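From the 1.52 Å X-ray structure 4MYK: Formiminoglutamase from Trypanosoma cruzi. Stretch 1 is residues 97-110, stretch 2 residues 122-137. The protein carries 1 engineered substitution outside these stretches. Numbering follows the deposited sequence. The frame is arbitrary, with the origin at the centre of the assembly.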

ATOM      1  N   ALA A  97      -2.663  -4.818 -37.030  1.00 22.81           N
ATOM      2  CA  ALA A  97      -2.027  -5.363 -35.832  1.00 22.78           C
ATOM      3  C   ALA A  97      -3.019  -6.210 -35.050  1.00 21.65           C
ATOM      4  O   ALA A  97      -2.657  -7.212 -34.448  1.00 24.14           O
ATOM      5  CB  ALA A  97      -1.486  -4.241 -34.962  1.00 24.13           C
ATOM      6  N   HIS A  98      -4.277  -5.803 -35.068  1.00 20.76           N
ATOM      7  CA  HIS A  98      -5.336  -6.580 -34.450  1.00 21.35           C
ATOM      8  C   HIS A  98      -5.541  -7.906 -35.150  1.00 21.66           C
ATOM      9  O   HIS A  98      -5.782  -8.930 -34.516  1.00 19.91           O
ATOM     10  CB  HIS A  98      -6.637  -5.792 -34.488  1.00 25.08           C
ATOM     11  CG  HIS A  98      -6.734  -4.765 -33.412  1.00 29.03           C
ATOM     12  ND1 HIS A  98      -7.632  -4.862 -32.376  1.00 27.04           N
ATOM     13  CD2 HIS A  98      -6.015  -3.641 -33.187  1.00 33.13           C
ATOM     14  CE1 HIS A  98      -7.479  -3.827 -31.568  1.00 30.82           C
ATOM     15  NE2 HIS A  98      -6.503  -3.074 -32.036  1.00 30.42           N
ATOM     16  N   GLU A  99      -5.462  -7.870 -36.471  1.00 21.89           N
ATOM     17  CA  GLU A  99      -5.660  -9.068 -37.270  1.00 23.40           C
ATOM     18  C   GLU A  99      -4.529 -10.048 -37.055  1.00 22.18           C
ATOM     19  O   GLU A  99      -4.761 -11.236 -36.884  1.00 22.09           O
ATOM     20  CB  GLU A  99      -5.745  -8.709 -38.746  1.00 24.70           C
ATOM     21  CG  GLU A  99      -6.920  -7.821 -39.105  1.00 26.20           C
ATOM     22  CD  GLU A  99      -7.006  -7.614 -40.593  1.00 30.79           C
ATOM     23  OE1 GLU A  99      -6.797  -8.600 -41.328  1.00 32.46           O
ATOM     24  OE2 GLU A  99      -7.263  -6.472 -41.033  1.00 42.98           O
ATOM     25  N   LYS A 100      -3.301  -9.546 -37.065  1.00 20.69           N
ATOM     26  CA  LYS A 100      -2.137 -10.406 -36.895  1.00 25.01           C
ATOM     27  C   LYS A 100      -2.055 -10.976 -35.482  1.00 22.84           C
ATOM     28  O   LYS A 100      -1.557 -12.086 -35.282  1.00 19.58           O
ATOM     29  CB  LYS A 100      -0.858  -9.639 -37.202  1.00 27.76           C
ATOM     30  CG  LYS A 100      -0.830  -8.986 -38.552  1.00 25.68           C
ATOM     31  CD  LYS A 100       0.517  -8.352 -38.746  1.00 30.73           C
ATOM     32  CE  LYS A 100       1.600  -9.315 -38.296  1.00 35.35           C
ATOM     33  NZ  LYS A 100       2.935  -8.974 -38.873  1.00 35.03           N
ATOM     34  N   LEU A 101      -2.526 -10.197 -34.509  1.00 18.74           N
ATOM     35  CA  LEU A 101      -2.625 -10.656 -33.124  1.00 21.18           C
ATOM     36  C   LEU A 101      -3.613 -11.822 -33.001  1.00 18.09           C
ATOM     37  O   LEU A 101      -3.255 -12.891 -32.534  1.00 17.06           O
ATOM     38  CB  LEU A 101      -3.027  -9.506 -32.184  1.00 20.64           C
ATOM     39  CG  LEU A 101      -3.374  -9.921 -30.746  1.00 17.99           C
ATOM     40  CD1 LEU A 101      -2.225 -10.706 -30.123  1.00 19.98           C
ATOM     41  CD2 LEU A 101      -3.750  -8.731 -29.877  1.00 16.68           C
ATOM     42  N   GLU A 102      -4.852 -11.618 -33.431  1.00 16.51           N
ATOM     43  CA  GLU A 102      -5.834 -12.701 -33.410  1.00 19.12           C
ATOM     44  C   GLU A 102      -5.331 -13.957 -34.145  1.00 18.82           C
ATOM     45  O   GLU A 102      -5.452 -15.081 -33.658  1.00 20.80           O
ATOM     46  CB  GLU A 102      -7.156 -12.238 -34.024  1.00 18.28           C
ATOM     47  CG  GLU A 102      -8.240 -13.310 -34.067  1.00 18.52           C
ATOM     48  CD  GLU A 102      -9.463 -12.888 -34.883  1.00 23.20           C
ATOM     49  OE1 GLU A 102      -9.716 -11.666 -34.999  1.00 21.26           O
ATOM     50  OE2 GLU A 102     -10.169 -13.783 -35.411  1.00 20.41           O
ATOM     51  N   SER A 103      -4.771 -13.759 -35.326  1.00 18.09           N
ATOM     52  CA  SER A 103      -4.378 -14.876 -36.155  1.00 18.60           C
ATOM     53  C   SER A 103      -3.309 -15.696 -35.447  1.00 18.23           C
ATOM     54  O   SER A 103      -3.297 -16.925 -35.517  1.00 21.93           O
ATOM     55  CB  SER A 103      -3.879 -14.359 -37.501  1.00 21.75           C
ATOM     56  OG  SER A 103      -3.614 -15.426 -38.390  1.00 21.59           O
ATOM     57  N   LYS A 104      -2.420 -14.999 -34.753  1.00 22.15           N
ATOM     58  CA  LYS A 104      -1.301 -15.616 -34.047  1.00 21.60           C
ATOM     59  C   LYS A 104      -1.742 -16.394 -32.817  1.00 18.06           C
ATOM     60  O   LYS A 104      -1.317 -17.511 -32.607  1.00 19.04           O
ATOM     61  CB  LYS A 104      -0.288 -14.545 -33.634  1.00 20.99           C
ATOM     62  CG  LYS A 104       0.889 -15.082 -32.830  1.00 18.45           C
ATOM     63  CD  LYS A 104       1.604 -16.166 -33.586  1.00 21.63           C
ATOM     64  CE  LYS A 104       2.965 -16.421 -32.991  1.00 20.07           C
ATOM     65  NZ  LYS A 104       3.820 -17.194 -33.931  1.00 26.68           N
ATOM     66  N   VAL A 105      -2.581 -15.782 -31.994  1.00 19.35           N
ATOM     67  CA  VAL A 105      -3.118 -16.460 -30.825  1.00 18.58           C
ATOM     68  C   VAL A 105      -3.873 -17.721 -31.241  1.00 20.87           C
ATOM     69  O   VAL A 105      -3.756 -18.768 -30.595  1.00 24.35           O
ATOM     70  CB  VAL A 105      -4.047 -15.526 -30.012  1.00 21.01           C
ATOM     71  CG1 VAL A 105      -4.735 -16.293 -28.881  1.00 18.38           C
ATOM     72  CG2 VAL A 105      -3.259 -14.347 -29.468  1.00 18.78           C
ATOM     73  N   PHE A 106      -4.641 -17.623 -32.325  1.00 22.46           N
ATOM     74  CA  PHE A 106      -5.403 -18.768 -32.816  1.00 21.04           C
ATOM     75  C   PHE A 106      -4.510 -19.947 -33.172  1.00 23.51           C
ATOM     76  O   PHE A 106      -4.775 -21.078 -32.767  1.00 24.78           O
ATOM     77  CB  PHE A 106      -6.245 -18.415 -34.034  1.00 21.74           C
ATOM     78  CG  PHE A 106      -6.902 -19.617 -34.656  1.00 29.50           C
ATOM     79  CD1 PHE A 106      -8.031 -20.182 -34.079  1.00 25.88           C
ATOM     80  CD2 PHE A 106      -6.371 -20.207 -35.792  1.00 29.68           C
ATOM     81  CE1 PHE A 106      -8.628 -21.298 -34.630  1.00 24.49           C
ATOM     82  CE2 PHE A 106      -6.972 -21.323 -36.351  1.00 28.09           C
ATOM     83  CZ  PHE A 106      -8.103 -21.868 -35.766  1.00 25.24           C
ATOM     84  N   THR A 107      -3.457 -19.679 -33.938  1.00 24.17           N
ATOM     85  CA  THR A 107      -2.513 -20.724 -34.321  1.00 23.74           C
ATOM     86  C   THR A 107      -1.946 -21.449 -33.095  1.00 23.83           C
ATOM     87  O   THR A 107      -1.947 -22.676 -33.049  1.00 23.69           O
ATOM     88  CB  THR A 107      -1.387 -20.182 -35.246  1.00 23.68           C
ATOM     89  OG1 THR A 107      -0.537 -19.287 -34.520  1.00 28.46           O
ATOM     90  CG2 THR A 107      -1.983 -19.443 -36.432  1.00 22.72           C
ATOM     91  N   VAL A 108      -1.491 -20.695 -32.094  1.00 24.53           N
ATOM     92  CA  VAL A 108      -1.002 -21.300 -30.849  1.00 24.54           C
ATOM     93  C   VAL A 108      -2.096 -22.138 -30.189  1.00 21.40           C
ATOM     94  O   VAL A 108      -1.844 -23.243 -29.707  1.00 19.31           O
ATOM     95  CB  VAL A 108      -0.467 -20.247 -29.835  1.00 19.67           C
ATOM     96  CG1 VAL A 108      -0.089 -20.918 -28.534  1.00 20.87           C
ATOM     97  CG2 VAL A 108       0.733 -19.534 -30.394  1.00 20.74           C
ATOM     98  N   LEU A 109      -3.311 -21.592 -30.185  1.00 20.67           N
ATOM     99  CA  LEU A 109      -4.483 -22.277 -29.648  1.00 24.45           C
ATOM    100  C   LEU A 109      -4.775 -23.560 -30.426  1.00 26.50           C
ATOM    101  O   LEU A 109      -4.915 -24.636 -29.846  1.00 24.50           O
ATOM    102  CB  LEU A 109      -5.716 -21.366 -29.698  1.00 24.85           C
ATOM    103  CG  LEU A 109      -5.909 -20.258 -28.661  1.00 21.01           C
ATOM    104  CD1 LEU A 109      -7.233 -19.546 -28.921  1.00 19.79           C
ATOM    105  CD2 LEU A 109      -5.869 -20.837 -27.258  1.00 16.47           C
ATOM    106  N   ALA A 110      -4.862 -23.421 -31.743  1.00 25.04           N
ATOM    107  CA  ALA A 110      -5.163 -24.531 -32.642  1.00 29.45           C
ATOM    108  C   ALA A 110      -4.270 -25.754 -32.431  1.00 25.04           C
ATOM    109  O   ALA A 110      -4.697 -26.881 -32.674  1.00 25.65           O
ATOM    110  CB  ALA A 110      -5.097 -24.064 -34.098  1.00 23.62           C
ATOM    111  N   ASN A 122      -6.104  -2.410 -23.200  1.00 20.62           N
ATOM    112  CA  ASN A 122      -7.266  -3.310 -23.139  1.00 18.03           C
ATOM    113  C   ASN A 122      -7.709  -3.876 -24.480  1.00 18.67           C
ATOM    114  O   ASN A 122      -8.258  -4.991 -24.554  1.00 18.63           O
ATOM    115  CB  ASN A 122      -8.484  -2.582 -22.541  1.00 18.21           C
ATOM    116  CG  ASN A 122      -8.296  -2.180 -21.083  1.00 22.38           C
ATOM    117  OD1 ASN A 122      -7.765  -2.936 -20.264  1.00 21.94           O
ATOM    118  ND2 ASN A 122      -8.764  -0.987 -20.749  1.00 20.90           N
ATOM    119  N   ASP A 123      -7.499  -3.092 -25.533  1.00 17.29           N
ATOM    120  CA  ASP A 123      -8.100  -3.377 -26.842  1.00 20.38           C
ATOM    121  C   ASP A 123      -7.625  -4.693 -27.478  1.00 18.68           C
ATOM    122  O   ASP A 123      -8.315  -5.269 -28.318  1.00 20.55           O
ATOM    123  CB  ASP A 123      -7.907  -2.192 -27.785  1.00 17.18           C
ATOM    124  CG  ASP A 123      -8.753  -0.987 -27.382  1.00 24.13           C
ATOM    125  OD1 ASP A 123      -8.748   0.021 -28.121  1.00 31.05           O
ATOM    126  OD2 ASP A 123      -9.433  -1.045 -26.333  1.00 22.93           O
ATOM    127  N   GLN A 124      -6.455  -5.163 -27.049  1.00 17.87           N
ATOM    128  CA  GLN A 124      -5.914  -6.444 -27.480  1.00 17.06           C
ATOM    129  C   GLN A 124      -6.873  -7.601 -27.175  1.00 17.49           C
ATOM    130  O   GLN A 124      -6.812  -8.650 -27.819  1.00 17.35           O
ATOM    131  CB  GLN A 124      -4.570  -6.694 -26.790  1.00 19.65           C
ATOM    132  CG  GLN A 124      -4.683  -7.055 -25.300  1.00 16.67           C
ATOM    133  CD  GLN A 124      -3.337  -7.334 -24.664  1.00 17.64           C
ATOM    134  OE1 GLN A 124      -2.304  -7.297 -25.328  1.00 20.98           O
ATOM    135  NE2 GLN A 124      -3.340  -7.610 -23.373  1.00 17.21           N
ATOM    136  N   SER A 125      -7.748  -7.407 -26.189  1.00 16.24           N
ATOM    137  CA  SER A 125      -8.614  -8.475 -25.712  1.00 15.94           C
ATOM    138  C   SER A 125      -9.650  -8.881 -26.743  1.00 19.51           C
ATOM    139  O   SER A 125     -10.103 -10.022 -26.751  1.00 20.08           O
ATOM    140  CB  SER A 125      -9.311  -8.057 -24.427  1.00 18.36           C
ATOM    141  OG  SER A 125      -8.375  -7.551 -23.496  1.00 17.83           O
ATOM    142  N   ALA A 126     -10.031  -7.946 -27.612  1.00 19.26           N
ATOM    143  CA  ALA A 126     -10.994  -8.254 -28.661  1.00 17.54           C
ATOM    144  C   ALA A 126     -10.435  -9.297 -29.642  1.00 18.13           C
ATOM    145  O   ALA A 126     -11.036 -10.355 -29.828  1.00 20.16           O
ATOM    146  CB  ALA A 126     -11.445  -6.990 -29.374  1.00 18.37           C
ATOM    147  N   PRO A 127      -9.266  -9.015 -30.253  1.00 19.49           N
ATOM    148  CA  PRO A 127      -8.603 -10.000 -31.118  1.00 18.64           C
ATOM    149  C   PRO A 127      -8.421 -11.339 -30.413  1.00 18.99           C
ATOM    150  O   PRO A 127      -8.699 -12.394 -30.977  1.00 19.10           O
ATOM    151  CB  PRO A 127      -7.232  -9.370 -31.368  1.00 17.90           C
ATOM    152  CG  PRO A 127      -7.438  -7.920 -31.207  1.00 19.13           C
ATOM    153  CD  PRO A 127      -8.501  -7.754 -30.169  1.00 18.90           C
ATOM    154  N   ASN A 128      -7.930 -11.276 -29.179  1.00 18.11           N
ATOM    155  CA  ASN A 128      -7.687 -12.456 -28.356  1.00 18.24           C
ATOM    156  C   ASN A 128      -8.928 -13.318 -28.147  1.00 18.45           C
ATOM    157  O   ASN A 128      -8.872 -14.538 -28.252  1.00 20.82           O
ATOM    158  CB  ASN A 128      -7.122 -12.028 -27.000  1.00 18.18           C
ATOM    159  CG  ASN A 128      -5.704 -11.518 -27.100  1.00 13.89           C
ATOM    160  OD1 ASN A 128      -5.032 -11.714 -28.108  1.00 15.75           O
ATOM    161  ND2 ASN A 128      -5.232 -10.877 -26.041  1.00 18.37           N
ATOM    162  N   GLY A 129     -10.044 -12.672 -27.841  1.00 18.20           N
ATOM    163  CA  GLY A 129     -11.302 -13.367 -27.677  1.00 20.17           C
ATOM    164  C   GLY A 129     -11.811 -14.012 -28.956  1.00 19.96           C
ATOM    165  O   GLY A 129     -12.336 -15.126 -28.924  1.00 20.64           O
ATOM    166  N   ARG A 130     -11.675 -13.313 -30.082  1.00 20.38           N
ATOM    167  CA  ARG A 130     -12.092 -13.872 -31.369  1.00 19.81           C
ATOM    168  C   ARG A 130     -11.255 -15.094 -31.748  1.00 20.42           C
ATOM    169  O   ARG A 130     -11.777 -16.075 -32.283  1.00 22.51           O
ATOM    170  CB  ARG A 130     -12.044 -12.809 -32.468  1.00 19.95           C
ATOM    171  CG  ARG A 130     -13.170 -11.793 -32.373  1.00 20.65           C
ATOM    172  CD  ARG A 130     -13.221 -10.881 -33.581  1.00 18.22           C
ATOM    173  NE  ARG A 130     -12.009 -10.077 -33.730  1.00 25.30           N
ATOM    174  CZ  ARG A 130     -11.830  -8.889 -33.164  1.00 25.96           C
ATOM    175  NH1 ARG A 130     -12.783  -8.377 -32.391  1.00 23.40           N
ATOM    176  NH2 ARG A 130     -10.701  -8.219 -33.369  1.00 22.69           N
ATOM    177  N   ALA A 131      -9.955 -15.027 -31.464  1.00 20.60           N
ATOM    178  CA  ALA A 131      -9.084 -16.200 -31.563  1.00 20.41           C
ATOM    179  C   ALA A 131      -9.655 -17.396 -30.787  1.00 22.59           C
ATOM    180  O   ALA A 131      -9.556 -18.541 -31.240  1.00 22.28           O
ATOM    181  CB  ALA A 131      -7.663 -15.866 -31.081  1.00 18.66           C
ATOM    182  N   MET A 132     -10.250 -17.117 -29.624  1.00 20.73           N
ATOM    183  CA  MET A 132     -10.882 -18.145 -28.792  1.00 20.84           C
ATOM    184  C   MET A 132     -12.170 -18.658 -29.416  1.00 21.87           C
ATOM    185  O   MET A 132     -12.410 -19.861 -29.443  1.00 22.70           O
ATOM    186  CB  MET A 132     -11.188 -17.622 -27.383  1.00 17.87           C
ATOM    187  CG  MET A 132      -9.979 -17.464 -26.461  1.00 17.31           C
ATOM    188  SD  MET A 132      -9.230 -18.993 -25.856  1.00 23.24           S
ATOM    189  CE  MET A 132     -10.562 -19.675 -24.848  1.00 20.50           C
ATOM    190  N   LEU A 133     -12.997 -17.737 -29.905  1.00 20.87           N
ATOM    191  CA  LEU A 133     -14.275 -18.088 -30.518  1.00 22.53           C
ATOM    192  C   LEU A 133     -14.103 -18.883 -31.809  1.00 24.07           C
ATOM    193  O   LEU A 133     -15.030 -19.567 -32.248  1.00 27.90           O
ATOM    194  CB  LEU A 133     -15.112 -16.837 -30.796  1.00 23.60           C
ATOM    195  CG  LEU A 133     -15.515 -15.965 -29.601  1.00 21.65           C
ATOM    196  CD1 LEU A 133     -16.298 -14.741 -30.082  1.00 22.60           C
ATOM    197  CD2 LEU A 133     -16.315 -16.767 -28.584  1.00 21.11           C
ATOM    198  N   ARG A 134     -12.926 -18.780 -32.418  1.00 20.24           N
ATOM    199  CA  ARG A 134     -12.614 -19.573 -33.603  1.00 21.13           C
ATOM    200  C   ARG A 134     -12.126 -20.932 -33.169  1.00 23.33           C
ATOM    201  O   ARG A 134     -12.496 -21.951 -33.746  1.00 26.48           O
ATOM    202  CB  ARG A 134     -11.524 -18.911 -34.454  1.00 21.23           C
ATOM    203  CG  ARG A 134     -11.976 -17.724 -35.288  1.00 23.07           C
ATOM    204  CD  ARG A 134     -10.756 -17.055 -35.923  1.00 27.83           C
ATOM    205  NE  ARG A 134      -9.991 -18.020 -36.705  1.00 28.32           N
ATOM    206  CZ  ARG A 134      -8.719 -17.877 -37.065  1.00 27.71           C
ATOM    207  NH1 ARG A 134      -8.033 -16.800 -36.713  1.00 25.32           N
ATOM    208  NH2 ARG A 134      -8.127 -18.829 -37.778  1.00 29.96           N
ATOM    209  N   ALA A 135     -11.275 -20.944 -32.152  1.00 19.91           N
ATOM    210  CA  ALA A 135     -10.652 -22.180 -31.710  1.00 22.02           C
ATOM    211  C   ALA A 135     -11.644 -23.146 -31.046  1.00 25.82           C
ATOM    212  O   ALA A 135     -11.522 -24.365 -31.207  1.00 25.17           O
ATOM    213  CB  ALA A 135      -9.466 -21.885 -30.787  1.00 21.67           C
ATOM    214  N   PHE A 136     -12.608 -22.607 -30.298  1.00 20.63           N
ATOM    215  CA  PHE A 136     -13.635 -23.424 -29.652  1.00 22.58           C
ATOM    216  C   PHE A 136     -15.003 -22.870 -30.002  1.00 24.08           C
ATOM    217  O   PHE A 136     -15.622 -22.161 -29.208  1.00 22.74           O
ATOM    218  CB  PHE A 136     -13.450 -23.452 -28.139  1.00 24.71           C
ATOM    219  CG  PHE A 136     -12.016 -23.537 -27.716  1.00 28.43           C
ATOM    220  CD1 PHE A 136     -11.347 -24.746 -27.738  1.00 24.31           C
ATOM    221  CD2 PHE A 136     -11.330 -22.399 -27.312  1.00 26.42           C
ATOM    222  CE1 PHE A 136     -10.019 -24.824 -27.354  1.00 24.40           C
ATOM    223  CE2 PHE A 136     -10.005 -22.468 -26.935  1.00 22.53           C
ATOM    224  CZ  PHE A 136      -9.346 -23.682 -26.952  1.00 26.42           C
ATOM    225  N   PRO A 137     -15.472 -23.183 -31.217  1.00 25.95           N
ATOM    226  CA  PRO A 137     -16.767 -22.745 -31.741  1.00 22.70           C
ATOM    227  C   PRO A 137     -17.909 -22.915 -30.743  1.00 21.81           C
ATOM    228  O   PRO A 137     -18.306 -24.041 -30.437  1.00 21.64           O
ATOM    229  CB  PRO A 137     -16.975 -23.668 -32.934  1.00 26.12           C
ATOM    230  CG  PRO A 137     -15.584 -23.941 -33.419  1.00 24.71           C
ATOM    231  CD  PRO A 137     -14.726 -24.001 -32.192  1.00 22.73           C
TER
HETATM  232  O   HOH W   1     -10.142  -5.311 -32.815  1.00 23.50           O
HETATM  233  O   HOH W   2      -7.321  -0.159 -30.656  1.00 27.11           O
HETATM  234  O   HOH W   3      -8.737  -8.789 -35.390  1.00 27.20           O

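Residues 97-110 are helical, continuing a helix that begins earlier, and a second helix that runs to Ala-135 packs against it. Their N-to-C directions differ by 39°, and the axes approach to 7.9 Å. Together the stretches bury 813 Å². The backbones come closest at two places: CA of Glu-102 lies 4.5 Å from CA of Pro-127, and CA of Phe-106 lies 4.7 Å from CA of Ala-131.

Ala-131 is a knob. Its methyl sits among Glu-102, Val-105, Phe-106 and Leu-109, with CB 3.7 Å from Val-105 CG1 and 3.5 Å from the backbone O of Glu-102. With those neighbours so near, a short side chain suits the site.

Glu-102 is the reciprocal knob, set among Pro-127, Arg-130, Ala-131 and Arg-134. Its chi1 and chi2 are both t. The extended chain runs across the second helix, with CG 3.3 Å from Pro-127 O, and carries the carboxylate to the two arginines. Arg-130 NE donates to Glu-102 OE1 at 3.1 Å, with an angle of 162°, in a salt bridge. The carboxylate oxygen lies near the guanidinium plane, where N-H groups point. A second salt bridge, Glu-102 OE2 to Arg-134 NH1, is long at 3.9 Å.

Arg-134 has chi1 m, chi2 t and chi3 p. Its guanidinium lies flat on the Phe-106 ring, with CZ 3.6 Å from the ring centroid and 18° off the normal. This is a cation-pi contact. Phe-106 has chi1 t and chi2 77°, which gives one ring face to the arginine. The edge of the Phe-106 ring meets the second helix, with Phe-106 CD1 3.6 Å from Ala-131 O and Phe-106 CE1 3.6 Å from Ala-135 N. Phe-106 CD1 also makes an apolar contact with Ala-135 CB at 4.0 Å. The arginine is exposed, yet its guanidinium covers the ring face, and its charge stays near Glu-102.

Leucines occupy the buried side. Leu-101, chi1 t and chi2 p, brings CD2 3.8 Å from Pro-127 CB. Leu-109, chi1 m and chi2 t, places CD1 3.7 Å from both Met-132 SD and Ala-135 CB. Met-132 is m at all three chi angles. Its CA-to-CB bond points away, but SD still reaches the leucine.

His-98 has chi1 m. Its CA-to-CB bond points sideways, but the ring comes nearer the second stretch, with ND1 3.3 Å from Pro-127 CG. Water 1 accepts from Arg-130 NH2 at 3.0 Å and, weakly, from His-98 ND1 at 2.6 Å. Water 3 donates to Glu-102 OE1 at 3.1 Å and accepts from Arg-130 NH2 at 2.9 Å, so it bridges the two side chains beside their direct salt bridge.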